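Local coordinates for glucose-6-phosphate isomerase like protein (PDB 1WIW) that probably interconverts phosphorylated sugars as a glucose-6-phosphate or mannose-6-phosphate isomerase built on SIS domains, at residues 33-38 against 99-104; 54-59 against 120-125; 187-192 against 267-272. One frame throughout, in Å; residues are numbered along the deposited sequence.

Interaction 1: 33-38 against 99-104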
# COMPACT_ATOMS: atom_id res chain seq x y z
N GLU B 33 -17.29 -9.89 -28.14
CA GLU B 33 -16.55 -10.85 -28.94
C GLU B 33 -15.68 -11.75 -28.08
O GLU B 33 -15.38 -11.42 -26.93
CB GLU B 33 -15.71 -10.12 -29.98
CG GLU B 33 -14.67 -9.17 -29.41
CD GLU B 33 -14.13 -8.20 -30.46
OE1 GLU B 33 -13.12 -7.53 -30.19
OE2 GLU B 33 -14.74 -8.12 -31.55
N ALA B 34 -15.28 -12.88 -28.64
CA ALA B 34 -14.44 -13.84 -27.93
C ALA B 34 -12.96 -13.49 -28.06
O ALA B 34 -12.28 -13.99 -28.97
CB ALA B 34 -14.69 -15.25 -28.45
N TYR B 35 -12.47 -12.64 -27.17
CA TYR B 35 -11.08 -12.24 -27.19
C TYR B 35 -10.19 -13.48 -27.15
O TYR B 35 -10.32 -14.32 -26.26
CB TYR B 35 -10.77 -11.34 -25.99
CG TYR B 35 -11.53 -10.03 -26.04
CD1 TYR B 35 -11.13 -9.01 -26.90
CD2 TYR B 35 -12.67 -9.84 -25.26
CE1 TYR B 35 -11.85 -7.83 -26.99
CE2 TYR B 35 -13.40 -8.65 -25.34
CZ TYR B 35 -12.98 -7.66 -26.21
OH TYR B 35 -13.71 -6.49 -26.30
N PRO B 36 -9.29 -13.61 -28.13
CA PRO B 36 -8.38 -14.76 -28.20
C PRO B 36 -7.41 -14.81 -27.03
O PRO B 36 -6.74 -13.82 -26.72
CB PRO B 36 -7.68 -14.56 -29.53
CG PRO B 36 -7.59 -13.07 -29.63
CD PRO B 36 -8.98 -12.64 -29.20
N GLY B 37 -7.33 -15.97 -26.38
CA GLY B 37 -6.42 -16.13 -25.27
C GLY B 37 -5.02 -16.39 -25.80
O GLY B 37 -4.86 -16.54 -27.02
N PRO B 38 -3.99 -16.44 -24.94
CA PRO B 38 -4.09 -16.26 -23.49
C PRO B 38 -4.47 -14.83 -23.13
O PRO B 38 -4.37 -13.92 -23.96
CB PRO B 38 -2.69 -16.63 -23.01
CG PRO B 38 -1.83 -16.16 -24.13
CD PRO B 38 -2.59 -16.63 -25.35
N GLY B 99 -10.56 7.75 -26.64
CA GLY B 99 -9.86 6.87 -27.57
C GLY B 99 -9.85 5.38 -27.24
O GLY B 99 -9.30 4.59 -28.02
N VAL B 100 -10.46 4.99 -26.13
CA VAL B 100 -10.48 3.58 -25.73
C VAL B 100 -11.46 2.75 -26.56
O VAL B 100 -12.37 3.28 -27.18
CB VAL B 100 -10.86 3.41 -24.24
CG1 VAL B 100 -9.87 4.17 -23.38
CG2 VAL B 100 -12.28 3.90 -24.00
N GLU B 101 -11.25 1.43 -26.55
CA GLU B 101 -12.11 0.51 -27.29
C GLU B 101 -13.37 0.16 -26.50
O GLU B 101 -14.44 -0.04 -27.08
CB GLU B 101 -11.33 -0.77 -27.62
CG GLU B 101 -12.04 -1.70 -28.59
CD GLU B 101 -11.20 -2.90 -29.00
OE1 GLU B 101 -10.03 -2.70 -29.40
OE2 GLU B 101 -11.70 -4.05 -28.91
N VAL B 102 -13.24 0.06 -25.18
CA VAL B 102 -14.37 -0.25 -24.31
C VAL B 102 -14.44 0.86 -23.25
O VAL B 102 -13.50 1.06 -22.48
CB VAL B 102 -14.19 -1.62 -23.62
CG1 VAL B 102 -15.40 -1.94 -22.77
CG2 VAL B 102 -13.99 -2.69 -24.68
N HIS B 103 -15.56 1.56 -23.22
CA HIS B 103 -15.73 2.69 -22.31
C HIS B 103 -16.36 2.42 -20.94
O HIS B 103 -17.39 1.76 -20.82
CB HIS B 103 -16.53 3.79 -23.02
CG HIS B 103 -16.45 5.12 -22.34
ND1 HIS B 103 -17.57 5.88 -22.07
CD2 HIS B 103 -15.40 5.82 -21.87
CE1 HIS B 103 -17.21 6.99 -21.46
NE2 HIS B 103 -15.90 6.98 -21.33
N ILE B 104 -15.70 2.94 -19.91
CA ILE B 104 -16.16 2.84 -18.54
C ILE B 104 -15.91 4.21 -17.92
O ILE B 104 -14.79 4.53 -17.53
CB ILE B 104 -15.38 1.78 -17.71
CG1 ILE B 104 -15.67 0.37 -18.21
CG2 ILE B 104 -15.80 1.87 -16.23
CD1 ILE B 104 -15.16 0.09 -19.59
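The four-stranded parallel sheet of the N-terminal SIS domain has strand 39-45 at one edge and strand 102-103 at the other. The loop that leads into the first of these edges reaches toward the second through the side chains of Glu33 and Tyr35, which approach Glu101 and Val102. The backbones stay apart: Glu33 CA and Val102 CA, the nearest pair, are 11.8 Å from each other. Tyr35 brings up its hydroxyl end, so that OH lies 4.1 Å from Val102 CG2. Tyr35 OH is also 4.1 Å from Glu101 OE2, too far for a hydrogen bond. That carboxylate oxygen sits at the edge of the ring, near its plane, and the carboxylate is turned 33° from the ring. Glu101 gets there on an extended chain, with CG anti to the backbone N (chi1 -170°). Glu33 comes from the opposite direction. Its CG lies 3.9 Å above the plane of the Tyr35 ring, offset toward the rim. Glu33 OE1 then stops 4.0 Å from Glu101 OE2, with the two carboxylate planes 84° apart. These like charges share a counterion: NH2 of Arg90 makes a salt bridge to each of the two oxygens, and this probably offsets their repulsion. Beyond this group, the Tyr35 ring meets Phe66 edge-to-face and touches Val92 of strand 90-95. Tyr35 and Val102 both pack on Phe117 of helix 110-121, which lies along this part of the sheet.

Interaction 2: 54-59 against 120-125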
# COMPACT_ATOMS: atom_id res chain seq x y z
N SER B 54 -8.42 -10.19 -10.83
CA SER B 54 -8.58 -11.18 -11.88
C SER B 54 -7.50 -12.26 -11.80
O SER B 54 -7.70 -13.39 -12.21
CB SER B 54 -8.50 -10.51 -13.26
OG SER B 54 -7.16 -10.13 -13.55
N GLY B 55 -6.34 -11.89 -11.26
CA GLY B 55 -5.25 -12.85 -11.15
C GLY B 55 -4.52 -13.06 -12.47
O GLY B 55 -3.56 -13.82 -12.54
N LEU B 56 -4.99 -12.39 -13.52
CA LEU B 56 -4.37 -12.50 -14.84
C LEU B 56 -2.94 -11.96 -14.81
O LEU B 56 -2.61 -11.10 -13.99
CB LEU B 56 -5.17 -11.70 -15.87
CG LEU B 56 -6.57 -12.15 -16.28
CD1 LEU B 56 -7.21 -11.09 -17.16
CD2 LEU B 56 -6.48 -13.48 -17.02
N PRO B 57 -2.07 -12.47 -15.69
CA PRO B 57 -0.70 -11.96 -15.69
C PRO B 57 -0.73 -10.49 -16.12
O PRO B 57 -1.68 -10.07 -16.80
CB PRO B 57 0.01 -12.87 -16.69
CG PRO B 57 -1.09 -13.28 -17.62
CD PRO B 57 -2.22 -13.56 -16.66
N ASP B 58 0.28 -9.73 -15.74
CA ASP B 58 0.34 -8.30 -16.08
C ASP B 58 0.96 -8.00 -17.44
O ASP B 58 1.24 -6.84 -17.75
CB ASP B 58 1.10 -7.53 -14.99
CG ASP B 58 2.59 -7.83 -15.00
OD1 ASP B 58 2.96 -9.02 -14.87
OD2 ASP B 58 3.39 -6.88 -15.13
N TRP B 59 1.17 -9.03 -18.25
CA TRP B 59 1.76 -8.83 -19.56
C TRP B 59 1.70 -10.10 -20.40
O TRP B 59 1.67 -11.21 -19.87
CB TRP B 59 3.21 -8.36 -19.42
CG TRP B 59 3.83 -7.92 -20.72
CD1 TRP B 59 4.63 -8.66 -21.55
CD2 TRP B 59 3.68 -6.64 -21.35
NE1 TRP B 59 4.98 -7.92 -22.65
CE2 TRP B 59 4.41 -6.68 -22.55
CE3 TRP B 59 2.99 -5.47 -21.01
CZ2 TRP B 59 4.47 -5.58 -23.43
CZ3 TRP B 59 3.05 -4.38 -21.87
CH2 TRP B 59 3.79 -4.45 -23.07
N LEU B 120 -16.09 -11.68 -17.76
CA LEU B 120 -16.89 -12.04 -18.93
C LEU B 120 -16.02 -12.20 -20.18
O LEU B 120 -16.37 -12.94 -21.10
CB LEU B 120 -17.97 -10.99 -19.19
CG LEU B 120 -19.12 -10.90 -18.19
CD1 LEU B 120 -19.99 -9.70 -18.51
CD2 LEU B 120 -19.94 -12.18 -18.25
N ALA B 121 -14.89 -11.50 -20.20
CA ALA B 121 -13.98 -11.56 -21.33
C ALA B 121 -13.06 -12.77 -21.27
O ALA B 121 -12.49 -13.18 -22.29
CB ALA B 121 -13.14 -10.28 -21.39
N THR B 122 -12.92 -13.35 -20.09
CA THR B 122 -12.03 -14.50 -19.92
C THR B 122 -12.76 -15.81 -19.59
O THR B 122 -12.17 -16.72 -19.00
CB THR B 122 -10.98 -14.22 -18.82
OG1 THR B 122 -11.65 -13.87 -17.60
CG2 THR B 122 -10.06 -13.07 -19.24
N GLY B 123 -14.03 -15.89 -19.96
CA GLY B 123 -14.80 -17.10 -19.71
C GLY B 123 -15.12 -17.45 -18.27
O GLY B 123 -15.33 -18.62 -17.94
N ARG B 124 -15.17 -16.45 -17.40
CA ARG B 124 -15.48 -16.71 -16.00
C ARG B 124 -16.86 -16.20 -15.58
O ARG B 124 -16.99 -15.52 -14.55
CB ARG B 124 -14.39 -16.12 -15.10
CG ARG B 124 -13.07 -16.87 -15.19
CD ARG B 124 -12.30 -16.76 -13.89
NE ARG B 124 -11.38 -15.63 -13.88
CZ ARG B 124 -10.72 -15.22 -12.80
NH1 ARG B 124 -9.89 -14.20 -12.88
NH2 ARG B 124 -10.91 -15.82 -11.64
N GLU B 125 -17.87 -16.53 -16.36
CA GLU B 125 -19.24 -16.10 -16.07
C GLU B 125 -19.74 -16.61 -14.72
O GLU B 125 -20.46 -15.90 -14.02
CB GLU B 125 -20.20 -16.59 -17.16
CG GLU B 125 -19.88 -16.09 -18.57
CD GLU B 125 -18.70 -16.81 -19.21
OE1 GLU B 125 -18.29 -16.41 -20.32
OE2 GLU B 125 -18.18 -17.78 -18.61
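Leu56 and Thr122 meet tip to tip, with Leu56 CD1 4.0 Å from Thr122 CG2. Beside this apolar touch, Arg124 reaches across to the backbone of Ser54. Its NH1 gives a hydrogen bond to Ser54 O, which lies at the edge of the guanidinium, near its plane. The modelled separation of NH1 and that oxygen, 2.4 Å, is very short and the N-H...O angle is only 119°, so the exact geometry is doubtful. NH1 also lies 4.0 Å from Ser54 CB. The arginine chain bends at chi3 (-93°) on its way to this carbonyl.

Further out, Ser54 and Thr122 are tied back to the helices they end, while Arg124 takes the N-cap position of helix 125-139. Ser54 OG accepts from Leu56 N at 3.1 Å, and this closes an ST turn. The same hydroxyl is hydrogen-bonded to Ala51 O, one turn back in helix 48-54. Gly55 makes the turn out of that helix with positive phi. Thr122 follows helix 110-121, and its OG1 bonds back to Leu118 O. With OG1 between the backbone N and the carbonyl carbon (chi1 56°), CG2 is left to face Leu56. His39 of strand 39-45 touches both Leu56 and Thr122, and Leu119 packs against Arg124.

Replacing Arg124 by an alanine would probably leave Ser54 O without this donor and open a gap between the two segments. If the bond is real at a more usual length, it is a cation meeting a carbonyl at the end of helix 48-54. The partial negative charge expected there would probably strengthen the attraction, while the neighbouring methyl contact adds only dispersion.

Interaction 3: 187-192 against 267-272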
# COMPACT_ATOMS: atom_id res chain seq x y z
N ALA B 187 -16.20 9.23 1.13
CA ALA B 187 -16.36 9.85 2.44
C ALA B 187 -15.50 11.11 2.61
O ALA B 187 -15.65 11.84 3.58
CB ALA B 187 -16.03 8.84 3.54
N LYS B 188 -14.62 11.36 1.64
CA LYS B 188 -13.74 12.53 1.67
C LYS B 188 -12.96 12.54 2.98
O LYS B 188 -12.62 13.60 3.52
CB LYS B 188 -14.59 13.82 1.57
CG LYS B 188 -15.65 13.83 0.45
CD LYS B 188 -15.02 13.70 -0.93
CE LYS B 188 -16.05 13.93 -2.04
NZ LYS B 188 -17.14 12.91 -2.06
N SER B 189 -12.66 11.34 3.48
CA SER B 189 -11.96 11.17 4.75
C SER B 189 -10.68 10.35 4.66
O SER B 189 -10.52 9.50 3.79
CB SER B 189 -12.90 10.52 5.78
OG SER B 189 -14.06 11.32 6.00
N LEU B 190 -9.79 10.62 5.60
CA LEU B 190 -8.50 9.96 5.69
C LEU B 190 -8.62 8.61 6.40
O LEU B 190 -9.42 8.46 7.31
CB LEU B 190 -7.53 10.86 6.46
CG LEU B 190 -6.08 10.44 6.63
CD1 LEU B 190 -5.38 10.50 5.28
CD2 LEU B 190 -5.38 11.36 7.63
N SER B 191 -7.80 7.65 5.97
CA SER B 191 -7.75 6.33 6.58
C SER B 191 -6.38 5.77 6.23
O SER B 191 -5.67 6.34 5.41
CB SER B 191 -8.85 5.40 6.02
OG SER B 191 -8.67 5.15 4.64
N LEU B 192 -5.99 4.67 6.87
CA LEU B 192 -4.69 4.10 6.54
C LEU B 192 -4.70 2.59 6.46
O LEU B 192 -5.65 1.93 6.88
CB LEU B 192 -3.61 4.53 7.53
CG LEU B 192 -3.57 3.81 8.87
CD1 LEU B 192 -2.16 3.88 9.45
CD2 LEU B 192 -4.59 4.43 9.79
N TYR B 267 -20.21 5.84 2.01
CA TYR B 267 -21.33 6.68 1.59
C TYR B 267 -22.00 7.31 2.82
O TYR B 267 -22.21 8.53 2.87
CB TYR B 267 -22.37 5.83 0.84
CG TYR B 267 -23.66 6.56 0.51
CD1 TYR B 267 -23.75 7.44 -0.57
CD2 TYR B 267 -24.79 6.41 1.32
CE1 TYR B 267 -24.93 8.15 -0.85
CE2 TYR B 267 -25.97 7.11 1.06
CZ TYR B 267 -26.04 7.98 -0.02
OH TYR B 267 -27.20 8.69 -0.25
N TYR B 268 -22.34 6.47 3.79
CA TYR B 268 -22.98 6.93 5.02
C TYR B 268 -22.06 7.82 5.85
O TYR B 268 -22.52 8.77 6.49
CB TYR B 268 -23.45 5.73 5.85
CG TYR B 268 -24.64 5.03 5.23
CD1 TYR B 268 -24.59 3.66 4.92
CD2 TYR B 268 -25.81 5.73 4.92
CE1 TYR B 268 -25.68 3.02 4.30
CE2 TYR B 268 -26.90 5.10 4.31
CZ TYR B 268 -26.83 3.75 4.00
OH TYR B 268 -27.88 3.14 3.35
N LEU B 269 -20.75 7.55 5.85
CA LEU B 269 -19.84 8.38 6.62
C LEU B 269 -19.84 9.80 6.06
O LEU B 269 -19.84 10.78 6.81
CB LEU B 269 -18.42 7.80 6.59
CG LEU B 269 -17.34 8.58 7.36
CD1 LEU B 269 -17.77 8.81 8.81
CD2 LEU B 269 -16.03 7.82 7.31
N ALA B 270 -19.84 9.93 4.73
CA ALA B 270 -19.88 11.24 4.11
C ALA B 270 -21.13 11.99 4.57
O ALA B 270 -21.06 13.18 4.90
CB ALA B 270 -19.89 11.11 2.58
N LEU B 271 -22.26 11.28 4.61
CA LEU B 271 -23.51 11.89 5.06
C LEU B 271 -23.39 12.35 6.51
O LEU B 271 -23.92 13.40 6.88
CB LEU B 271 -24.68 10.92 4.90
CG LEU B 271 -25.00 10.47 3.47
CD1 LEU B 271 -26.36 9.77 3.43
CD2 LEU B 271 -25.02 11.68 2.54
N LEU B 272 -22.69 11.58 7.33
CA LEU B 272 -22.50 11.96 8.73
C LEU B 272 -21.67 13.25 8.85
O LEU B 272 -21.86 14.03 9.78
CB LEU B 272 -21.82 10.82 9.51
CG LEU B 272 -22.68 9.57 9.76
CD1 LEU B 272 -21.86 8.53 10.50
CD2 LEU B 272 -23.90 9.95 10.57
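Between Ala187 and Ser189, the two residues that touch helix 251-272, Lys188 has its NZ gripped by three backbone carbonyls, those of Arg185, Asp276 and Gly278. Lys188 is buried, and these bonds probably make up for the water its charge has lost. It is also the first residue to leave helical geometry after helix 174-185, and it does so with positive phi. The turn it makes is tied by Ser189 OG, which donates to Ala187 O at 2.9 Å. The hydroxyl approaches from above the carbonyl plane, 61° out of it, with a C=O...O angle of 119°.

Across the contact the meeting is apolar. Ala187 CB rests against the flank of Leu269, 3.9 Å from CD2 and 4.0 Å from CB. Leu269 CG is anti to the backbone N (chi1 179°), and this carries CD2 on to within 4.2 Å of Ser189 OG. On the next residue of the helix, Ala270 CB sits 3.8 Å from Ala187 CA. Small side chains on both sides let the backbones come close, and Ala187 CA is just 4.1 Å from Ala270 CA.

The other subunit of the dimer lies next to this loop. Lys188 makes backbone hydrogen bonds to it, and Leu192 packs on Leu192 of the second subunit. The contact thus lays the loop after helix 174-185 on the last turns of helix 251-272, within the C-terminal SIS domain, an alpha/beta fold with a parallel sheet.

In the fold
Interactions 1 and 2 belong to the N-terminal SIS domain and are neighbours, with centres 12 Å apart. They touch where Tyr35 CD2 packs on Ala121 CB at 3.9 Å. Their segments alternate along the chain, and strand 102-103 of interaction 1 is followed directly by helix 110-121, whose end carries interaction 2. Interaction 3 lies in the C-terminal SIS domain, on the other side of the chain's centre. Its centre is 34 Å from that of interaction 1 and 32 Å from that of interaction 2. The nearest atoms are about 18 Å and 22 Å away respectively. Of the three, interaction 3 alone borders the second subunit. No active-site residue has been assigned here, so none can be tied to a site.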